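Local coordinates for WbbM protein (PDB 6U4B), which probably transfers sugars as a trimeric bifunctional glycosyltransferase that polymerises O-antigen and binds magnesium, at residues Y458-F472 against Y502-S516. Residues are numbered along the deposited sequence; the frame is centred on the assembly and turned at random.
Sequences YLQKTLNMNNPDEYF and YWFLDQDIMNKVFYS
In the family 8 glycosyltransferase region, helix 505-513 packs against the chain running from the end of helix 455-461 into strand 472-473, and Asn511 joins the helix to the backbone at Phe472. Its amide grips that backbone twice: Asn511 OD1 accepts from Phe472 N on a lone pair (2.9 Å), while Asn511 ND2 gives a nearly straight bond to Phe472 O. ND2 also donates to Gln507 O, a turn back in its own helix, which fixes the amide's rotation. The flat group lies between two aromatic rings, with ND2 over the centre of both the Tyr471 and Phe472 faces.

One turn earlier, the Asp508 carboxylate ties two tyrosines together. Tyr471 OH donates to Asp508 OD1 (2.6 Å), and Tyr458 OH to Asp508 OD2 (2.6 Å) from the face opposite Phe504 N. Gln507 NE2 donates to Tyr471 OH, while its OE1 accepts from Ala474 N; this side chain lies about 7 Å from that of Asp406, a magnesium ligand.

Beyond the helix, Tyr515, its own CG anti to its backbone N (chi1 -177°), turns one ring face to Met465. Met465 CA sits 3.7 Å from the Tyr515 ring centroid, a CH-pi contact, and Asn467 N donates to Tyr515 OH (2.6 Å).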
loop_
_atom_site.group_PDB
_atom_site.type_symbol
_atom_site.label_atom_id
_atom_site.label_comp_id
_atom_site.label_asym_id
_atom_site.label_seq_id
_atom_site.Cartn_x
_atom_site.Cartn_y
_atom_site.Cartn_z
ATOM N N TYR A 458 -7.322 -34.899 -35.297
ATOM C CA TYR A 458 -7.051 -33.547 -35.781
ATOM C C TYR A 458 -5.583 -33.180 -35.609
ATOM O O TYR A 458 -4.973 -32.585 -36.507
ATOM C CB TYR A 458 -7.946 -32.545 -35.048
ATOM C CG TYR A 458 -7.596 -31.087 -35.278
ATOM C CD1 TYR A 458 -7.955 -30.444 -36.457
ATOM C CD2 TYR A 458 -6.926 -30.350 -34.308
ATOM C CE1 TYR A 458 -7.645 -29.109 -36.668
ATOM C CE2 TYR A 458 -6.611 -29.013 -34.509
ATOM C CZ TYR A 458 -6.972 -28.399 -35.693
ATOM O OH TYR A 458 -6.664 -27.071 -35.902
ATOM N N LEU A 459 -4.995 -33.538 -34.466
ATOM C CA LEU A 459 -3.592 -33.224 -34.228
ATOM C C LEU A 459 -2.681 -33.980 -35.190
ATOM O O LEU A 459 -1.681 -33.432 -35.669
ATOM C CB LEU A 459 -3.224 -33.537 -32.777
ATOM C CG LEU A 459 -3.908 -32.709 -31.683
ATOM C CD1 LEU A 459 -3.126 -32.780 -30.375
ATOM C CD2 LEU A 459 -4.117 -31.267 -32.120
ATOM N N GLN A 460 -3.014 -35.236 -35.495
ATOM C CA GLN A 460 -2.151 -36.034 -36.360
ATOM C C GLN A 460 -2.292 -35.647 -37.828
ATOM O O GLN A 460 -1.293 -35.601 -38.556
ATOM C CB GLN A 460 -2.450 -37.524 -36.179
ATOM C CG GLN A 460 -1.570 -38.207 -35.147
ATOM C CD GLN A 460 -1.680 -39.714 -35.197
ATOM O OE1 GLN A 460 -2.757 -40.277 -35.004
ATOM N NE2 GLN A 460 -0.561 -40.378 -35.465
ATOM N N LYS A 461 -3.513 -35.370 -38.283
ATOM C CA LYS A 461 -3.756 -35.119 -39.701
ATOM C C LYS A 461 -3.571 -33.647 -40.060
ATOM O O LYS A 461 -2.791 -33.313 -40.957
ATOM C CB LYS A 461 -5.163 -35.596 -40.083
ATOM C CG LYS A 461 -5.425 -37.062 -39.781
ATOM C CD LYS A 461 -4.557 -37.970 -40.636
ATOM C CE LYS A 461 -4.781 -39.436 -40.286
ATOM N NZ LYS A 461 -6.212 -39.828 -40.414
ATOM N N THR A 462 -4.284 -32.757 -39.369
ATOM C CA THR A 462 -4.228 -31.343 -39.729
ATOM C C THR A 462 -2.925 -30.698 -39.265
ATOM O O THR A 462 -2.334 -29.893 -39.995
ATOM C CB THR A 462 -5.431 -30.601 -39.148
ATOM O OG1 THR A 462 -6.638 -31.146 -39.692
ATOM C CG2 THR A 462 -5.356 -29.120 -39.481
ATOM N N LEU A 463 -2.457 -31.040 -38.064
ATOM C CA LEU A 463 -1.248 -30.433 -37.524
ATOM C C LEU A 463 0.011 -31.235 -37.830
ATOM O O LEU A 463 1.113 -30.756 -37.542
ATOM C CB LEU A 463 -1.386 -30.232 -36.009
ATOM C CG LEU A 463 -2.567 -29.376 -35.541
ATOM C CD1 LEU A 463 -2.325 -28.851 -34.134
ATOM C CD2 LEU A 463 -2.846 -28.222 -36.503
ATOM N N ASN A 464 -0.130 -32.425 -38.420
ATOM C CA ASN A 464 1.008 -33.258 -38.819
ATOM C C ASN A 464 1.957 -33.513 -37.650
ATOM O O ASN A 464 3.178 -33.409 -37.775
ATOM C CB ASN A 464 1.756 -32.639 -40.000
ATOM C CG ASN A 464 0.859 -32.410 -41.200
ATOM O OD1 ASN A 464 0.599 -31.270 -41.586
ATOM N ND2 ASN A 464 0.380 -33.494 -41.796
ATOM N N MET A 465 1.383 -33.853 -36.500
ATOM C CA MET A 465 2.139 -34.214 -35.305
ATOM C C MET A 465 2.024 -35.723 -35.122
ATOM O O MET A 465 0.939 -36.233 -34.821
ATOM C CB MET A 465 1.613 -33.464 -34.081
ATOM C CG MET A 465 1.695 -31.950 -34.193
ATOM S SD MET A 465 1.284 -31.112 -32.649
ATOM C CE MET A 465 -0.454 -31.483 -32.520
ATOM N N ASN A 466 3.133 -36.444 -35.320
ATOM C CA ASN A 466 3.081 -37.895 -35.162
ATOM C C ASN A 466 2.715 -38.284 -33.735
ATOM O O ASN A 466 2.053 -39.305 -33.519
ATOM C CB ASN A 466 4.412 -38.531 -35.578
ATOM C CG ASN A 466 5.499 -38.376 -34.532
ATOM O OD1 ASN A 466 6.281 -37.426 -34.577
ATOM N ND2 ASN A 466 5.581 -39.337 -33.605
ATOM N N ASN A 467 3.089 -37.464 -32.757
ATOM C CA ASN A 467 2.745 -37.699 -31.357
ATOM C C ASN A 467 1.893 -36.547 -30.840
ATOM O O ASN A 467 2.435 -35.509 -30.416
ATOM C CB ASN A 467 4.008 -37.867 -30.519
ATOM C CG ASN A 467 3.707 -38.235 -29.083
ATOM O OD1 ASN A 467 2.574 -38.581 -28.742
ATOM N ND2 ASN A 467 4.721 -38.167 -28.232
ATOM N N PRO A 468 0.563 -36.686 -30.843
ATOM C CA PRO A 468 -0.303 -35.604 -30.338
ATOM C C PRO A 468 -0.018 -35.225 -28.897
ATOM O O PRO A 468 -0.462 -34.157 -28.451
ATOM C CB PRO A 468 -1.718 -36.181 -30.487
ATOM C CG PRO A 468 -1.580 -37.287 -31.508
ATOM C CD PRO A 468 -0.205 -37.846 -31.324
ATOM N N ASP A 469 0.723 -36.056 -28.164
ATOM C CA ASP A 469 0.993 -35.789 -26.759
ATOM C C ASP A 469 1.980 -34.646 -26.559
ATOM O O ASP A 469 2.086 -34.127 -25.445
ATOM C CB ASP A 469 1.504 -37.067 -26.093
ATOM C CG ASP A 469 1.453 -36.999 -24.585
ATOM O OD1 ASP A 469 2.525 -36.873 -23.957
ATOM O OD2 ASP A 469 0.336 -37.055 -24.027
ATOM N N GLU A 470 2.693 -34.232 -27.604
ATOM C CA GLU A 470 3.662 -33.149 -27.493
ATOM C C GLU A 470 3.045 -31.777 -27.742
ATOM O O GLU A 470 3.779 -30.796 -27.897
ATOM C CB GLU A 470 4.830 -33.389 -28.453
ATOM C CG GLU A 470 5.730 -34.545 -28.032
ATOM C CD GLU A 470 6.785 -34.871 -29.067
ATOM O OE1 GLU A 470 6.825 -34.184 -30.108
ATOM O OE2 GLU A 470 7.573 -35.817 -28.844
ATOM N N TYR A 471 1.719 -31.691 -27.773
ATOM C CA TYR A 471 1.039 -30.419 -27.968
ATOM C C TYR A 471 1.309 -29.497 -26.783
ATOM O O TYR A 471 1.074 -29.869 -25.629
ATOM C CB TYR A 471 -0.460 -30.661 -28.129
ATOM C CG TYR A 471 -1.254 -29.467 -28.599
ATOM C CD1 TYR A 471 -1.719 -28.514 -27.699
ATOM C CD2 TYR A 471 -1.557 -29.300 -29.946
ATOM C CE1 TYR A 471 -2.456 -27.428 -28.127
ATOM C CE2 TYR A 471 -2.290 -28.219 -30.384
ATOM C CZ TYR A 471 -2.739 -27.285 -29.474
ATOM O OH TYR A 471 -3.470 -26.207 -29.912
ATOM N N PHE A 472 1.805 -28.294 -27.063
ATOM C CA PHE A 472 2.196 -27.352 -26.025
ATOM C C PHE A 472 1.224 -26.180 -25.961
ATOM O O PHE A 472 0.602 -25.808 -26.960
ATOM C CB PHE A 472 3.622 -26.828 -26.254
ATOM C CG PHE A 472 3.772 -25.970 -27.486
ATOM C CD1 PHE A 472 3.498 -24.610 -27.443
ATOM C CD2 PHE A 472 4.208 -26.521 -28.680
ATOM C CE1 PHE A 472 3.638 -23.822 -28.570
ATOM C CE2 PHE A 472 4.354 -25.737 -29.808
ATOM C CZ PHE A 472 4.068 -24.388 -29.754
ATOM N N TYR A 502 -7.667 -22.748 -38.314
ATOM C CA TYR A 502 -7.351 -23.816 -37.379
ATOM C C TYR A 502 -8.194 -23.712 -36.115
ATOM O O TYR A 502 -8.677 -22.636 -35.743
ATOM C CB TYR A 502 -5.860 -23.800 -37.020
ATOM C CG TYR A 502 -4.963 -24.020 -38.216
ATOM C CD1 TYR A 502 -4.627 -25.302 -38.629
ATOM C CD2 TYR A 502 -4.464 -22.944 -38.941
ATOM C CE1 TYR A 502 -3.816 -25.508 -39.727
ATOM C CE2 TYR A 502 -3.649 -23.140 -40.038
ATOM C CZ TYR A 502 -3.329 -24.424 -40.427
ATOM O OH TYR A 502 -2.521 -24.625 -41.523
ATOM N N TRP A 503 -8.349 -24.860 -35.449
ATOM C CA TRP A 503 -9.220 -24.954 -34.284
ATOM C C TRP A 503 -8.820 -23.953 -33.205
ATOM O O TRP A 503 -9.647 -23.159 -32.741
ATOM C CB TRP A 503 -9.190 -26.382 -33.738
ATOM C CG TRP A 503 -10.203 -26.660 -32.675
ATOM C CD1 TRP A 503 -11.326 -25.936 -32.401
ATOM C CD2 TRP A 503 -10.185 -27.744 -31.737
ATOM N NE1 TRP A 503 -12.009 -26.501 -31.352
ATOM C CE2 TRP A 503 -11.329 -27.613 -30.927
ATOM C CE3 TRP A 503 -9.311 -28.811 -31.505
ATOM C CZ2 TRP A 503 -11.625 -28.508 -29.901
ATOM C CZ3 TRP A 503 -9.607 -29.700 -30.487
ATOM C CH2 TRP A 503 -10.753 -29.542 -29.698
ATOM N N PHE A 504 -7.552 -23.970 -32.799
ATOM C CA PHE A 504 -7.046 -23.046 -31.793
ATOM C C PHE A 504 -6.100 -22.008 -32.390
ATOM O O PHE A 504 -5.143 -21.585 -31.738
ATOM C CB PHE A 504 -6.374 -23.811 -30.656
ATOM C CG PHE A 504 -7.350 -24.446 -29.710
ATOM C CD1 PHE A 504 -7.924 -23.708 -28.687
ATOM C CD2 PHE A 504 -7.710 -25.773 -29.855
ATOM C CE1 PHE A 504 -8.831 -24.289 -27.817
ATOM C CE2 PHE A 504 -8.615 -26.360 -28.990
ATOM C CZ PHE A 504 -9.176 -25.616 -27.970
ATOM N N LEU A 505 -6.356 -21.610 -33.633
ATOM C CA LEU A 505 -5.776 -20.406 -34.248
ATOM C C LEU A 505 -4.252 -20.502 -34.196
ATOM O O LEU A 505 -3.698 -21.544 -34.585
ATOM C CB LEU A 505 -6.385 -19.187 -33.562
ATOM C CG LEU A 505 -7.902 -19.189 -33.363
ATOM C CD1 LEU A 505 -8.337 -17.963 -32.575
ATOM C CD2 LEU A 505 -8.636 -19.261 -34.694
ATOM N N ASP A 506 -3.544 -19.471 -33.725
ATOM C CA ASP A 506 -2.086 -19.462 -33.781
ATOM C C ASP A 506 -1.458 -20.513 -32.877
ATOM O O ASP A 506 -0.318 -20.922 -33.128
ATOM C CB ASP A 506 -1.551 -18.077 -33.415
ATOM C CG ASP A 506 -1.970 -17.636 -32.024
ATOM O OD1 ASP A 506 -3.139 -17.871 -31.647
ATOM O OD2 ASP A 506 -1.130 -17.058 -31.305
ATOM N N GLN A 507 -2.159 -20.952 -31.829
ATOM C CA GLN A 507 -1.638 -22.054 -31.026
ATOM C C GLN A 507 -1.500 -23.315 -31.869
ATOM O O GLN A 507 -0.503 -24.040 -31.760
ATOM C CB GLN A 507 -2.535 -22.310 -29.812
ATOM C CG GLN A 507 -1.979 -23.370 -28.861
ATOM C CD GLN A 507 -2.768 -23.482 -27.566
ATOM O OE1 GLN A 507 -2.413 -22.872 -26.558
ATOM N NE2 GLN A 507 -3.839 -24.266 -27.588
ATOM N N ASP A 508 -2.486 -23.583 -32.730
ATOM C CA ASP A 508 -2.392 -24.721 -33.640
ATOM C C ASP A 508 -1.314 -24.501 -34.691
ATOM O O ASP A 508 -0.575 -25.432 -35.035
ATOM C CB ASP A 508 -3.742 -24.973 -34.312
ATOM C CG ASP A 508 -4.723 -25.693 -33.410
ATOM O OD1 ASP A 508 -4.305 -26.171 -32.334
ATOM O OD2 ASP A 508 -5.912 -25.783 -33.786
ATOM N N ILE A 509 -1.215 -23.278 -35.219
ATOM C CA ILE A 509 -0.211 -22.978 -36.235
ATOM C C ILE A 509 1.189 -23.200 -35.679
ATOM O O ILE A 509 2.047 -23.803 -36.336
ATOM C CB ILE A 509 -0.392 -21.539 -36.751
ATOM C CG1 ILE A 509 -1.700 -21.414 -37.533
ATOM C CG2 ILE A 509 0.794 -21.120 -37.609
ATOM C CD1 ILE A 509 -2.032 -20.002 -37.953
ATOM N N MET A 510 1.437 -22.728 -34.455
ATOM C CA MET A 510 2.762 -22.870 -33.863
ATOM C C MET A 510 3.053 -24.311 -33.464
ATOM O O MET A 510 4.203 -24.753 -33.562
ATOM C CB MET A 510 2.902 -21.935 -32.656
ATOM C CG MET A 510 2.934 -20.457 -33.033
ATOM S SD MET A 510 3.216 -19.362 -31.626
ATOM C CE MET A 510 1.661 -19.528 -30.748
ATOM N N ASN A 511 2.041 -25.057 -33.014
ATOM C CA ASN A 511 2.257 -26.470 -32.718
ATOM C C ASN A 511 2.645 -27.240 -33.975
ATOM O O ASN A 511 3.488 -28.144 -33.926
ATOM C CB ASN A 511 1.005 -27.071 -32.084
ATOM C CG ASN A 511 1.081 -27.110 -30.569
ATOM O OD1 ASN A 511 1.669 -28.026 -29.995
ATOM N ND2 ASN A 511 0.486 -26.118 -29.915
ATOM N N LYS A 512 2.051 -26.886 -35.115
ATOM C CA LYS A 512 2.388 -27.556 -36.366
ATOM C C LYS A 512 3.786 -27.174 -36.836
ATOM O O LYS A 512 4.590 -28.041 -37.196
ATOM C CB LYS A 512 1.341 -27.224 -37.432
ATOM C CG LYS A 512 1.752 -27.579 -38.859
ATOM C CD LYS A 512 0.571 -27.474 -39.817
ATOM C CE LYS A 512 1.026 -27.433 -41.272
ATOM N NZ LYS A 512 1.842 -28.614 -41.662
ATOM N N VAL A 513 4.101 -25.876 -36.829
ATOM C CA VAL A 513 5.379 -25.432 -37.373
ATOM C C VAL A 513 6.529 -25.779 -36.432
ATOM O O VAL A 513 7.634 -26.096 -36.888
ATOM C CB VAL A 513 5.325 -23.923 -37.685
ATOM C CG1 VAL A 513 6.694 -23.404 -38.097
ATOM C CG2 VAL A 513 4.312 -23.653 -38.785
ATOM N N PHE A 514 6.298 -25.755 -35.122
ATOM C CA PHE A 514 7.363 -26.011 -34.159
ATOM C C PHE A 514 7.443 -27.473 -33.729
ATOM O O PHE A 514 8.217 -27.791 -32.821
ATOM C CB PHE A 514 7.194 -25.126 -32.916
ATOM C CG PHE A 514 7.088 -23.649 -33.216
ATOM C CD1 PHE A 514 7.606 -23.118 -34.388
ATOM C CD2 PHE A 514 6.471 -22.790 -32.317
ATOM C CE1 PHE A 514 7.506 -21.766 -34.661
ATOM C CE2 PHE A 514 6.370 -21.436 -32.584
ATOM C CZ PHE A 514 6.888 -20.923 -33.758
ATOM N N TYR A 515 6.677 -28.366 -34.359
ATOM C CA TYR A 515 6.630 -29.755 -33.916
ATOM C C TYR A 515 8.017 -30.387 -33.940
ATOM O O TYR A 515 8.776 -30.219 -34.900
ATOM C CB TYR A 515 5.677 -30.573 -34.789
ATOM C CG TYR A 515 5.546 -32.004 -34.312
ATOM C CD1 TYR A 515 4.964 -32.288 -33.083
ATOM C CD2 TYR A 515 6.019 -33.063 -35.076
ATOM C CE1 TYR A 515 4.847 -33.588 -32.631
ATOM C CE2 TYR A 515 5.905 -34.371 -34.630
ATOM C CZ TYR A 515 5.317 -34.623 -33.407
ATOM O OH TYR A 515 5.194 -35.909 -32.946
ATOM N N SER A 516 8.338 -31.123 -32.874
ATOM C CA SER A 516 9.628 -31.766 -32.637
ATOM C C SER A 516 10.768 -30.764 -32.489
ATOM O O SER A 516 11.941 -31.158 -32.516
ATOM C CB SER A 516 9.968 -32.791 -33.730
ATOM O OG SER A 516 10.276 -32.152 -34.954
HETATM O O HOH W 1 3.994 -30.447 -38.019
HETATM O O HOH W 2 7.532 -31.532 -30.218
#